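Local coordinates for particle-associated glycoside hydrolase (Acinetobacter phage Fri1, PDB 6C72), which probably depolymerises the capsular polysaccharide of Acinetobacter baumannii during virus entry, acting as a trimeric tailspike glycosidase, at residues Ala161-Asn164 / Val170-Ala173; Phe300-Asn305 / Asp310-Val315; Cys511-Thr516 / Arg563-Ala568; Val579-Phe584 / Ser591-Leu596. All blocks are in the same frame, centred on the assembly; numbering follows the deposited sequence.

Overall arrangement
Contact 1 lies in an excursion from the parallel beta-helix and contact 2 inside its coils, with centres about 43 Å apart. Contacts 3 and 4 belong to the C-terminal beta-sandwich; the centres of contacts 2 and 3 are about 62 Å apart, and those of contacts 1 and 3, which lie on opposite sides of the chain's centre, about 89 Å. Contacts 3 and 4 share a sheet and touch, their centres about 9 Å apart, through a probable hydrogen bond from Thr514 N to Lys580 O (2.7 Å). A bound zinc ion lies about 7 Å from the Thr311 side chain in contact 2, and another about 10 Å from that of Leu567 in contact 3.

Contact 1. Residues Ala161-Asn164 / Val170-Ala173; sequences ADIN and VQTA
Val170 presses both of its methyl groups against the helix 160-165, and the tight part of the contact is confined to this one side chain. CG2 approaches the backbone carbonyl of Asp162, 3.5 Å from Asp162 O, while CG1 fits between two helix side chains, 3.8 Å from Asp162 CB and 3.9 Å from Ile163 CG1. The first torsion of Val170 explains the division: with CG1 anti to the backbone N (chi1 177°), CG2 swings to the other side of CB and faces the helix backbone. The end of Ile163 reaches Gln171, its CD1 lying 4.0 Å from Gln171 CB; the two side chains run side by side and point the same way.

Packing is looser beyond these atoms. Asp162, partly exposed, offers Val170 its CB. The Gln171 amide turns back on its own loop instead of reaching the helix. Its NE2 gives a nearly straight bond to Ala173 O (2.8 Å, 175°), in the amide plane and on a lone pair of that carbonyl, while Gln171 OE1 accepts from Ala173 N (2.8 Å) and also from Val157 N, which fixes the rotation of the amide.

A neighbouring subunit closes over this region: Glu194 of the second subunit accepts from Val170 N, and Lys249 of the same subunit donates to Ile163 O. The arrangement is a helix-and-loop excursion between strands 145-148 and 179-182 of a parallel beta-helix, here built into the interface of the trimeric tailspike.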
loop_
_atom_site.group_PDB
_atom_site.type_symbol
_atom_site.label_atom_id
_atom_site.label_comp_id
_atom_site.label_asym_id
_atom_site.label_seq_id
_atom_site.Cartn_x
_atom_site.Cartn_y
_atom_site.Cartn_z
ATOM N N ALA A 161 11.837 -18.146 -33.763
ATOM C CA ALA A 161 10.875 -19.231 -33.908
ATOM C C ALA A 161 10.909 -20.163 -32.702
ATOM O O ALA A 161 9.863 -20.529 -32.160
ATOM C CB ALA A 161 11.151 -20.000 -35.206
ATOM N N ASP A 162 12.106 -20.571 -32.273
ATOM C CA ASP A 162 12.204 -21.450 -31.111
ATOM C C ASP A 162 11.797 -20.733 -29.829
ATOM O O ASP A 162 11.166 -21.333 -28.950
ATOM C CB ASP A 162 13.622 -21.999 -30.972
ATOM C CG ASP A 162 13.907 -23.120 -31.945
ATOM O OD1 ASP A 162 12.977 -23.522 -32.681
ATOM O OD2 ASP A 162 15.059 -23.606 -31.962
ATOM N N ILE A 163 12.166 -19.460 -29.694
ATOM C CA ILE A 163 11.778 -18.714 -28.502
ATOM C C ILE A 163 10.257 -18.657 -28.402
ATOM O O ILE A 163 9.683 -18.867 -27.331
ATOM C CB ILE A 163 12.416 -17.310 -28.516
ATOM C CG1 ILE A 163 13.940 -17.423 -28.372
ATOM C CG2 ILE A 163 11.849 -16.457 -27.400
ATOM C CD1 ILE A 163 14.691 -16.115 -28.536
ATOM N N ASN A 164 9.585 -18.476 -29.535
ATOM C CA ASN A 164 8.136 -18.367 -29.545
ATOM C C ASN A 164 7.432 -19.716 -29.449
ATOM O O ASN A 164 6.334 -19.785 -28.893
ATOM C CB ASN A 164 7.691 -17.628 -30.806
ATOM C CG ASN A 164 7.570 -16.127 -30.589
ATOM O OD1 ASN A 164 7.382 -15.669 -29.466
ATOM N ND2 ASN A 164 7.663 -15.360 -31.676
ATOM N N VAL A 170 14.964 -21.253 -24.418
ATOM C CA VAL A 170 15.777 -21.179 -25.623
ATOM C C VAL A 170 16.808 -20.059 -25.526
ATOM O O VAL A 170 17.985 -20.258 -25.825
ATOM C CB VAL A 170 14.900 -21.013 -26.882
ATOM C CG1 VAL A 170 15.795 -20.857 -28.107
ATOM C CG2 VAL A 170 13.962 -22.208 -27.036
ATOM N N GLN A 171 16.382 -18.872 -25.106
ATOM C CA GLN A 171 17.318 -17.767 -24.931
ATOM C C GLN A 171 17.982 -17.940 -23.570
ATOM O O GLN A 171 17.400 -17.636 -22.533
ATOM C CB GLN A 171 16.608 -16.430 -25.075
ATOM C CG GLN A 171 17.544 -15.309 -25.478
ATOM C CD GLN A 171 18.668 -15.139 -24.479
ATOM O OE1 GLN A 171 19.800 -15.555 -24.725
ATOM N NE2 GLN A 171 18.346 -14.567 -23.314
ATOM N N THR A 172 19.200 -18.459 -23.571
ATOM C CA THR A 172 19.868 -18.843 -22.340
ATOM C C THR A 172 20.829 -17.792 -21.820
ATOM O O THR A 172 21.337 -17.950 -20.708
ATOM C CB THR A 172 20.621 -20.171 -22.527
ATOM O OG1 THR A 172 21.503 -20.081 -23.659
ATOM C CG2 THR A 172 19.636 -21.330 -22.721
ATOM N N ALA A 173 21.102 -16.738 -22.585
ATOM C CA ALA A 173 22.051 -15.726 -22.142
ATOM C C ALA A 173 21.418 -14.796 -21.109
ATOM O O ALA A 173 20.254 -14.412 -21.232
ATOM C CB ALA A 173 22.564 -14.915 -23.332
#

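Contact 2. Residues Phe300-Asn305 / Asp310-Val315; sequences FDIEPN and DTVYNV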
loop_
_atom_site.group_PDB
_atom_site.type_symbol
_atom_site.label_atom_id
_atom_site.label_comp_id
_atom_site.label_asym_id
_atom_site.label_seq_id
_atom_site.Cartn_x
_atom_site.Cartn_y
_atom_site.Cartn_z
ATOM N N PHE A 300 19.884 -11.061 6.802
ATOM C CA PHE A 300 19.504 -9.667 6.617
ATOM C C PHE A 300 19.191 -9.107 7.996
ATOM O O PHE A 300 18.434 -9.720 8.751
ATOM C CB PHE A 300 18.302 -9.544 5.676
ATOM C CG PHE A 300 17.770 -8.151 5.552
ATOM C CD1 PHE A 300 18.277 -7.280 4.612
ATOM C CD2 PHE A 300 16.762 -7.705 6.389
ATOM C CE1 PHE A 300 17.790 -5.998 4.514
ATOM C CE2 PHE A 300 16.274 -6.420 6.293
ATOM C CZ PHE A 300 16.783 -5.575 5.354
ATOM N N ASP A 301 19.802 -7.981 8.354
ATOM C CA ASP A 301 19.819 -7.560 9.754
ATOM C C ASP A 301 19.336 -6.118 9.882
ATOM O O ASP A 301 20.043 -5.186 9.495
ATOM C CB ASP A 301 21.228 -7.717 10.333
ATOM C CG ASP A 301 21.247 -7.747 11.857
ATOM O OD1 ASP A 301 20.173 -7.871 12.484
ATOM O OD2 ASP A 301 22.350 -7.659 12.435
ATOM N N ILE A 302 18.143 -5.934 10.447
ATOM C CA ILE A 302 17.720 -4.625 10.939
ATOM C C ILE A 302 18.079 -4.599 12.419
ATOM O O ILE A 302 17.350 -5.144 13.248
ATOM C CB ILE A 302 16.229 -4.377 10.727
ATOM C CG1 ILE A 302 15.884 -4.393 9.243
ATOM C CG2 ILE A 302 15.827 -3.064 11.365
ATOM C CD1 ILE A 302 14.405 -4.217 8.970
ATOM N N GLU A 303 19.214 -3.990 12.755
ATOM C CA GLU A 303 19.708 -4.021 14.131
ATOM C C GLU A 303 20.348 -2.699 14.529
ATOM O O GLU A 303 21.561 -2.503 14.379
ATOM C CB GLU A 303 20.690 -5.172 14.335
ATOM C CG GLU A 303 21.122 -5.331 15.765
ATOM C CD GLU A 303 21.894 -6.614 16.021
ATOM O OE1 GLU A 303 22.436 -7.216 15.063
ATOM O OE2 GLU A 303 21.977 -7.029 17.196
ATOM N N PRO A 304 19.565 -1.779 15.091
ATOM C CA PRO A 304 20.158 -0.624 15.785
ATOM C C PRO A 304 21.107 -1.082 16.884
ATOM O O PRO A 304 20.839 -2.055 17.597
ATOM C CB PRO A 304 18.939 0.101 16.368
ATOM C CG PRO A 304 17.811 -0.274 15.452
ATOM C CD PRO A 304 18.095 -1.693 15.006
ATOM N N ASN A 305 22.226 -0.373 17.017
ATOM C CA ASN A 305 23.199 -0.746 18.027
ATOM C C ASN A 305 22.631 -0.499 19.423
ATOM O O ASN A 305 22.028 0.552 19.669
ATOM C CB ASN A 305 24.489 0.045 17.838
ATOM C CG ASN A 305 25.264 -0.390 16.611
ATOM O OD1 ASN A 305 25.931 -1.427 16.620
ATOM N ND2 ASN A 305 25.184 0.400 15.548
ATOM N N ASP A 310 20.575 4.872 17.622
ATOM C CA ASP A 310 20.176 4.163 16.413
ATOM C C ASP A 310 18.691 3.805 16.444
ATOM O O ASP A 310 18.163 3.343 17.462
ATOM C CB ASP A 310 20.982 2.877 16.251
ATOM C CG ASP A 310 22.420 3.113 15.875
ATOM O OD1 ASP A 310 22.806 4.258 15.545
ATOM O OD2 ASP A 310 23.175 2.122 15.934
ATOM N N THR A 311 18.024 3.998 15.311
ATOM C CA THR A 311 16.648 3.563 15.183
ATOM C C THR A 311 16.370 3.296 13.710
ATOM O O THR A 311 16.944 3.956 12.836
ATOM C CB THR A 311 15.666 4.600 15.764
ATOM O OG1 THR A 311 14.340 4.055 15.736
ATOM C CG2 THR A 311 15.686 5.896 14.970
ATOM N N VAL A 312 15.534 2.289 13.442
ATOM C CA VAL A 312 15.145 1.927 12.082
ATOM C C VAL A 312 13.644 1.725 12.036
ATOM O O VAL A 312 13.088 1.008 12.870
ATOM C CB VAL A 312 15.854 0.661 11.573
ATOM C CG1 VAL A 312 15.316 0.316 10.192
ATOM C CG2 VAL A 312 17.346 0.902 11.504
ATOM N N TYR A 313 12.991 2.353 11.066
ATOM C CA TYR A 313 11.554 2.202 10.935
ATOM C C TYR A 313 11.158 2.586 9.518
ATOM O O TYR A 313 11.928 3.218 8.798
ATOM C CB TYR A 313 10.800 3.034 11.990
ATOM C CG TYR A 313 11.183 4.494 12.060
ATOM C CD1 TYR A 313 12.317 4.906 12.756
ATOM C CD2 TYR A 313 10.404 5.468 11.437
ATOM C CE1 TYR A 313 12.671 6.232 12.821
ATOM C CE2 TYR A 313 10.754 6.806 11.502
ATOM C CZ TYR A 313 11.891 7.181 12.195
ATOM O OH TYR A 313 12.256 8.515 12.261
ATOM N N ASN A 314 9.949 2.175 9.119
ATOM C CA ASN A 314 9.397 2.449 7.788
ATOM C C ASN A 314 10.266 1.806 6.701
ATOM O O ASN A 314 10.940 2.471 5.924
ATOM C CB ASN A 314 9.246 3.966 7.554
ATOM C CG ASN A 314 8.426 4.672 8.660
ATOM O OD1 ASN A 314 7.721 4.024 9.438
ATOM N ND2 ASN A 314 8.480 6.005 8.691
ATOM N N VAL A 315 10.224 0.476 6.660
ATOM C CA VAL A 315 10.981 -0.305 5.691
ATOM C C VAL A 315 10.015 -1.197 4.933
ATOM O O VAL A 315 9.187 -1.884 5.544
ATOM C CB VAL A 315 12.078 -1.149 6.363
ATOM C CG1 VAL A 315 12.878 -1.920 5.311
ATOM C CG2 VAL A 315 12.989 -0.252 7.216
#
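Ile302 lays its CG2 branch over Val312, 3.6 Å from Val312 CG1 and 3.7 Å from Val312 CB, inside a coil of the parallel beta-helix. Strands 300-302 and 312-318 follow one another in the chain but pair with different neighbours, so the residues between them form a turn joining two faces of the coil. The touching parts, Ile302-Asn305 and Asp310-Val312, run 168° apart, like the two arms of a loop folded back on itself. CG2 of Ile302 stands anti to the backbone N (chi1 -62° for CG1), which sends this methyl to the valine, while CG1 is the branch that does not touch it.

Pro304 extends the apolar contact toward the turn. Its CB sits against Asp310 CB at 3.4 Å, and its CG reaches 4.1 Å from Val312 CG2, so the ring lies along the backbone from Asp310 to Val312. Apolar packing inside the coil thus passes directly into the polar turn that follows.

Several outside groups place this turn. Arg247 forms a salt bridge with Asp310 OD1, Thr311 OG1 donates a hydrogen bond to the backbone carbonyl Gln339 O, and the Tyr313 ring stacks on His278, a residue seen to bind zinc in this protein, though no zinc is bound to it in this chain.

The turn itself is closed by Asn305, which grips one carboxylate oxygen twice. The amide and carboxylate planes stand 54° apart. Asn305 N uses the anti lone pair of Asp310 OD2 at 2.9 Å, and Asn305 ND2 meets the same Asp310 OD2 nearly along its C-O axis at 2.7 Å, with that oxygen close to the amide plane.

Contact 3. Residues Cys511-Thr516 / Arg563-Ala568; sequences CKITIT and RTLSLA
Ile515 and Leu567 meet without a flat group between them: this contact is made wholly by branched aliphatic side chains, and the aromatic rings nearby, Tyr558 and Trp560 of strand 556-561, flank it. Tyr558 touches Leu567 and Leu565, while Trp560 touches Ile513 and Leu565.

The closest meeting is tip to tip. Ile515 CD1 reaches Leu567 CD2 at 3.9 Å, each side chain pointing across the interior at the other. The isoleucine gets there through an extended outer chain: CG1 lies beside the backbone N, and CD1 continues the line outward (chi2 163°). Leu567 likewise carries its CG beside its backbone N and opposite the carbonyl carbon; its CD1 carries on the extended chain (chi2 -179°), and CD2 is the side branch that meets Ile515.

Two residues earlier on each strand the pairing repeats more loosely. Ile513 CG2 comes within 4.3 Å of Leu565 CD2, a methyl of one side chain opposite a methyl of the other. The matched steps, Ile513 with Leu565 and Ile515 with Leu567, show that the segments run in the same direction, with every second residue facing inward. Their backbones stay far apart: Ile513 CA lies 9.8 Å from Leu565 CA, and Ile515 CA 9.7 Å from Leu567 CA. This distance is spanned by two side chains end to end, so no main-chain pairing joins the segments.

All four residues are buried, and Val579 of the adjacent strand 576-585 packs on both Ile513 and Leu567. End-to-end meeting of inward-facing side chains from two stacked sheets, the six-stranded and the four-stranded antiparallel one, is characteristic of the hydrophobic core of a beta-sandwich.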
loop_
_atom_site.group_PDB
_atom_site.type_symbol
_atom_site.label_atom_id
_atom_site.label_comp_id
_atom_site.label_asym_id
_atom_site.label_seq_id
_atom_site.Cartn_x
_atom_site.Cartn_y
_atom_site.Cartn_z
ATOM N N CYS A 511 -40.400 -9.390 37.953
ATOM C CA CYS A 511 -39.012 -9.622 38.307
ATOM C C CYS A 511 -38.886 -10.885 39.133
ATOM O O CYS A 511 -39.758 -11.197 39.947
ATOM C CB CYS A 511 -38.440 -8.450 39.077
ATOM S SG CYS A 511 -38.632 -6.880 38.199
ATOM N N LYS A 512 -37.824 -11.633 38.879
ATOM C CA LYS A 512 -37.438 -12.772 39.697
ATOM C C LYS A 512 -36.020 -12.524 40.209
ATOM O O LYS A 512 -35.096 -12.321 39.411
ATOM C CB LYS A 512 -37.533 -14.069 38.890
ATOM C CG LYS A 512 -37.205 -15.314 39.685
ATOM C CD LYS A 512 -37.058 -16.478 38.771
ATOM C CE LYS A 512 -36.600 -17.708 39.511
ATOM N NZ LYS A 512 -36.438 -18.861 38.542
ATOM N N ILE A 513 -35.856 -12.521 41.532
ATOM C CA ILE A 513 -34.564 -12.302 42.187
ATOM C C ILE A 513 -34.114 -13.625 42.791
ATOM O O ILE A 513 -34.843 -14.224 43.583
ATOM C CB ILE A 513 -34.644 -11.226 43.284
ATOM C CG1 ILE A 513 -34.995 -9.855 42.710
ATOM C CG2 ILE A 513 -33.316 -11.162 44.047
ATOM C CD1 ILE A 513 -36.433 -9.497 42.790
ATOM N N THR A 514 -32.918 -14.082 42.432
ATOM C CA THR A 514 -32.353 -15.312 42.979
ATOM C C THR A 514 -31.205 -14.967 43.909
ATOM O O THR A 514 -30.282 -14.254 43.516
ATOM C CB THR A 514 -31.869 -16.248 41.873
ATOM O OG1 THR A 514 -32.961 -16.519 40.992
ATOM C CG2 THR A 514 -31.375 -17.557 42.467
ATOM N N ILE A 515 -31.271 -15.459 45.137
ATOM C CA ILE A 515 -30.286 -15.166 46.168
ATOM C C ILE A 515 -29.659 -16.485 46.568
ATOM O O ILE A 515 -30.375 -17.429 46.914
ATOM C CB ILE A 515 -30.937 -14.488 47.389
ATOM C CG1 ILE A 515 -31.830 -13.328 46.956
ATOM C CG2 ILE A 515 -29.872 -13.963 48.341
ATOM C CD1 ILE A 515 -32.793 -12.888 48.035
ATOM N N THR A 516 -28.333 -16.563 46.515
ATOM C CA THR A 516 -27.669 -17.800 46.894
ATOM C C THR A 516 -26.312 -17.478 47.509
ATOM O O THR A 516 -25.775 -16.381 47.334
ATOM C CB THR A 516 -27.551 -18.752 45.691
ATOM O OG1 THR A 516 -27.070 -20.031 46.125
ATOM C CG2 THR A 516 -26.624 -18.197 44.655
ATOM N N ARG A 563 -41.439 -1.426 46.391
ATOM C CA ARG A 563 -40.629 -2.078 45.373
ATOM C C ARG A 563 -39.150 -2.140 45.740
ATOM O O ARG A 563 -38.328 -2.533 44.903
ATOM C CB ARG A 563 -40.820 -1.367 44.034
ATOM C CG ARG A 563 -42.072 -1.817 43.309
ATOM C CD ARG A 563 -42.646 -0.726 42.415
ATOM N NE ARG A 563 -41.591 -0.032 41.697
ATOM C CZ ARG A 563 -41.357 1.272 41.762
ATOM N NH1 ARG A 563 -42.123 2.067 42.504
ATOM N NH2 ARG A 563 -40.346 1.772 41.070
ATOM N N THR A 564 -38.792 -1.750 46.959
ATOM C CA THR A 564 -37.411 -1.773 47.422
ATOM C C THR A 564 -37.158 -3.006 48.279
ATOM O O THR A 564 -37.815 -3.195 49.307
ATOM C CB THR A 564 -37.102 -0.498 48.198
ATOM O OG1 THR A 564 -37.206 0.610 47.301
ATOM C CG2 THR A 564 -35.708 -0.536 48.807
ATOM N N LEU A 565 -36.163 -3.801 47.889
ATOM C CA LEU A 565 -35.808 -5.025 48.595
ATOM C C LEU A 565 -34.662 -4.762 49.561
ATOM O O LEU A 565 -33.678 -4.117 49.196
ATOM C CB LEU A 565 -35.409 -6.120 47.609
ATOM C CG LEU A 565 -34.779 -7.365 48.229
ATOM C CD1 LEU A 565 -35.756 -8.066 49.157
ATOM C CD2 LEU A 565 -34.304 -8.305 47.126
ATOM N N SER A 566 -34.789 -5.269 50.789
ATOM C CA SER A 566 -33.727 -5.219 51.784
ATOM C C SER A 566 -33.351 -6.632 52.200
ATOM O O SER A 566 -34.219 -7.502 52.339
ATOM C CB SER A 566 -34.153 -4.418 53.012
ATOM O OG SER A 566 -34.384 -3.065 52.663
ATOM N N LEU A 567 -32.060 -6.855 52.408
ATOM C CA LEU A 567 -31.542 -8.169 52.755
ATOM C C LEU A 567 -30.691 -8.065 54.007
ATOM O O LEU A 567 -30.175 -6.997 54.342
ATOM C CB LEU A 567 -30.706 -8.772 51.626
ATOM C CG LEU A 567 -31.399 -8.969 50.283
ATOM C CD1 LEU A 567 -30.419 -9.596 49.280
ATOM C CD2 LEU A 567 -32.660 -9.817 50.428
ATOM N N ALA A 568 -30.566 -9.186 54.710
ATOM C CA ALA A 568 -29.708 -9.243 55.886
ATOM C C ALA A 568 -29.239 -10.678 56.080
ATOM O O ALA A 568 -29.910 -11.626 55.657
ATOM C CB ALA A 568 -30.425 -8.747 57.146
#

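Contact 4. Residues Val579-Phe584 / Ser591-Leu596; sequences VKVDVF and SKVTWL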
loop_
_atom_site.group_PDB
_atom_site.type_symbol
_atom_site.label_atom_id
_atom_site.label_comp_id
_atom_site.label_asym_id
_atom_site.label_seq_id
_atom_site.Cartn_x
_atom_site.Cartn_y
_atom_site.Cartn_z
ATOM N N VAL A 579 -26.684 -12.154 44.158
ATOM C CA VAL A 579 -28.060 -11.745 43.889
ATOM C C VAL A 579 -28.211 -11.519 42.386
ATOM O O VAL A 579 -27.537 -10.657 41.801
ATOM C CB VAL A 579 -28.438 -10.485 44.684
ATOM C CG1 VAL A 579 -29.856 -10.063 44.383
ATOM C CG2 VAL A 579 -28.246 -10.730 46.176
ATOM N N LYS A 580 -29.067 -12.311 41.755
ATOM C CA LYS A 580 -29.337 -12.198 40.329
ATOM C C LYS A 580 -30.782 -11.752 40.133
ATOM O O LYS A 580 -31.685 -12.259 40.809
ATOM C CB LYS A 580 -29.069 -13.525 39.622
ATOM C CG LYS A 580 -29.357 -13.537 38.122
ATOM C CD LYS A 580 -28.910 -14.872 37.529
ATOM C CE LYS A 580 -29.073 -14.933 36.016
ATOM N NZ LYS A 580 -30.508 -15.046 35.582
ATOM N N VAL A 581 -30.993 -10.786 39.237
ATOM C CA VAL A 581 -32.319 -10.264 38.936
ATOM C C VAL A 581 -32.651 -10.526 37.471
ATOM O O VAL A 581 -31.856 -10.207 36.580
ATOM C CB VAL A 581 -32.424 -8.762 39.233
ATOM C CG1 VAL A 581 -33.888 -8.367 39.223
ATOM C CG2 VAL A 581 -31.805 -8.448 40.570
ATOM N N ASP A 582 -33.843 -11.070 37.229
ATOM C CA ASP A 582 -34.416 -11.214 35.894
ATOM C C ASP A 582 -35.605 -10.267 35.793
ATOM O O ASP A 582 -36.530 -10.341 36.608
ATOM C CB ASP A 582 -34.876 -12.653 35.632
ATOM C CG ASP A 582 -33.781 -13.688 35.872
ATOM O OD1 ASP A 582 -32.581 -13.359 35.748
ATOM O OD2 ASP A 582 -34.125 -14.853 36.158
ATOM N N VAL A 583 -35.585 -9.374 34.809
ATOM C CA VAL A 583 -36.642 -8.384 34.632
ATOM C C VAL A 583 -37.348 -8.660 33.310
ATOM O O VAL A 583 -36.705 -8.739 32.254
ATOM C CB VAL A 583 -36.101 -6.940 34.663
ATOM C CG1 VAL A 583 -37.239 -5.938 34.521
ATOM C CG2 VAL A 583 -35.304 -6.679 35.935
ATOM N N PHE A 584 -38.671 -8.794 33.377
ATOM C CA PHE A 584 -39.545 -8.926 32.219
ATOM C C PHE A 584 -40.279 -7.599 32.065
ATOM O O PHE A 584 -40.947 -7.156 33.006
ATOM C CB PHE A 584 -40.557 -10.059 32.422
ATOM C CG PHE A 584 -39.941 -11.397 32.735
ATOM C CD1 PHE A 584 -39.387 -11.657 33.977
ATOM C CD2 PHE A 584 -39.934 -12.413 31.781
ATOM C CE1 PHE A 584 -38.823 -12.885 34.256
ATOM C CE2 PHE A 584 -39.373 -13.649 32.057
ATOM C CZ PHE A 584 -38.816 -13.880 33.298
ATOM N N SER A 591 -36.735 -1.986 32.276
ATOM C CA SER A 591 -36.056 -3.260 32.104
ATOM C C SER A 591 -34.937 -3.496 33.112
ATOM O O SER A 591 -34.366 -4.594 33.129
ATOM C CB SER A 591 -35.496 -3.356 30.684
ATOM O OG SER A 591 -34.470 -2.401 30.491
ATOM N N LYS A 592 -34.626 -2.524 33.967
ATOM C CA LYS A 592 -33.484 -2.653 34.859
ATOM C C LYS A 592 -33.842 -2.173 36.257
ATOM O O LYS A 592 -34.521 -1.156 36.421
ATOM C CB LYS A 592 -32.270 -1.864 34.340
ATOM C CG LYS A 592 -31.458 -2.567 33.254
ATOM C CD LYS A 592 -30.706 -1.570 32.379
ATOM C CE LYS A 592 -29.695 -0.715 33.197
ATOM N NZ LYS A 592 -28.467 -1.415 33.751
ATOM N N VAL A 593 -33.345 -2.897 37.261
ATOM C CA VAL A 593 -33.527 -2.488 38.647
ATOM C C VAL A 593 -32.583 -1.334 38.957
ATOM O O VAL A 593 -31.619 -1.070 38.230
ATOM C CB VAL A 593 -33.275 -3.652 39.616
ATOM C CG1 VAL A 593 -34.038 -4.869 39.192
ATOM C CG2 VAL A 593 -31.779 -3.935 39.711
ATOM N N THR A 594 -32.864 -0.642 40.059
ATOM C CA THR A 594 -31.953 0.362 40.593
ATOM C C THR A 594 -31.185 -0.286 41.732
ATOM O O THR A 594 -31.779 -0.667 42.745
ATOM C CB THR A 594 -32.689 1.606 41.080
ATOM O OG1 THR A 594 -33.450 2.167 40.004
ATOM C CG2 THR A 594 -31.674 2.623 41.576
ATOM N N TRP A 595 -29.878 -0.438 41.553
ATOM C CA TRP A 595 -29.025 -0.968 42.604
ATOM C C TRP A 595 -28.721 0.119 43.622
ATOM O O TRP A 595 -28.425 1.260 43.259
ATOM C CB TRP A 595 -27.723 -1.504 42.013
ATOM C CG TRP A 595 -27.932 -2.669 41.095
ATOM C CD1 TRP A 595 -27.873 -2.654 39.736
ATOM C CD2 TRP A 595 -28.242 -4.018 41.471
ATOM N NE1 TRP A 595 -28.117 -3.910 39.237
ATOM C CE2 TRP A 595 -28.346 -4.768 40.278
ATOM C CE3 TRP A 595 -28.430 -4.664 42.696
ATOM C CZ2 TRP A 595 -28.630 -6.133 40.271
ATOM C CZ3 TRP A 595 -28.721 -6.014 42.691
ATOM C CH2 TRP A 595 -28.817 -6.739 41.482
ATOM N N LEU A 596 -28.807 -0.234 44.899
ATOM C CA LEU A 596 -28.630 0.745 45.968
ATOM C C LEU A 596 -27.303 0.550 46.699
ATOM O O LEU A 596 -26.753 -0.552 46.719
ATOM C CB LEU A 596 -29.798 0.660 46.938
ATOM C CG LEU A 596 -31.118 0.810 46.185
ATOM C CD1 LEU A 596 -32.297 0.517 47.092
ATOM C CD2 LEU A 596 -31.216 2.203 45.580
HETATM O O HOH W 1 -36.297 -6.381 30.937
#
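In the C-terminal beta-sandwich, the last residues of the chain fold back over strand 576-585, and Val581 and Val583 meet Val593 and Trp595 between the two sheets. The segments run 153° apart and touch mainly through side chains, without strand pairing between them.

Val593 lies at the centre. Its CG1 contacts Val581 CG1 at 3.5 Å and Val583 CG2 at 3.9 Å, so a single methyl bridges two inward-facing valines of the strand. The torsion that directs CG1 there, opposite its own carbonyl carbon (chi1 -50°), leaves CG2 between the backbone N and the carbonyl carbon, from where it lies over one face of the Trp595 ring, offset toward the rim.

Trp595 approaches Val581 from the opposite direction. Its six-membered ring leads, with CH2 at 3.6 Å from Val581 CG2 and the neighbouring CZ2 slightly farther from the same methyl. The indole is steadied from outside the two segments: Glu489 OE1 accepts from NE1, and Arg491 makes a cation-pi contact with the ring. Glu489 also binds Lys592 through its other oxygen, so one carboxylate ties down two residues of the tail.

At the other end the tail crosses close to Val583, whose CB is 3.3 Å from Ser591 O. On the face of the strand turned away from the tail, buried against neighbouring subunits, Lys580 NZ forms a salt bridge with Asp582 OD1 (2.7 Å), using the syn lone pair of that oxygen, and Lys580 makes a cation-pi contact with Phe486 of the second subunit. Beside Val583 a water links the two backbones, donating to Val583 O at 2.7 Å and, weakly, to Ser591 O at 3.4 Å.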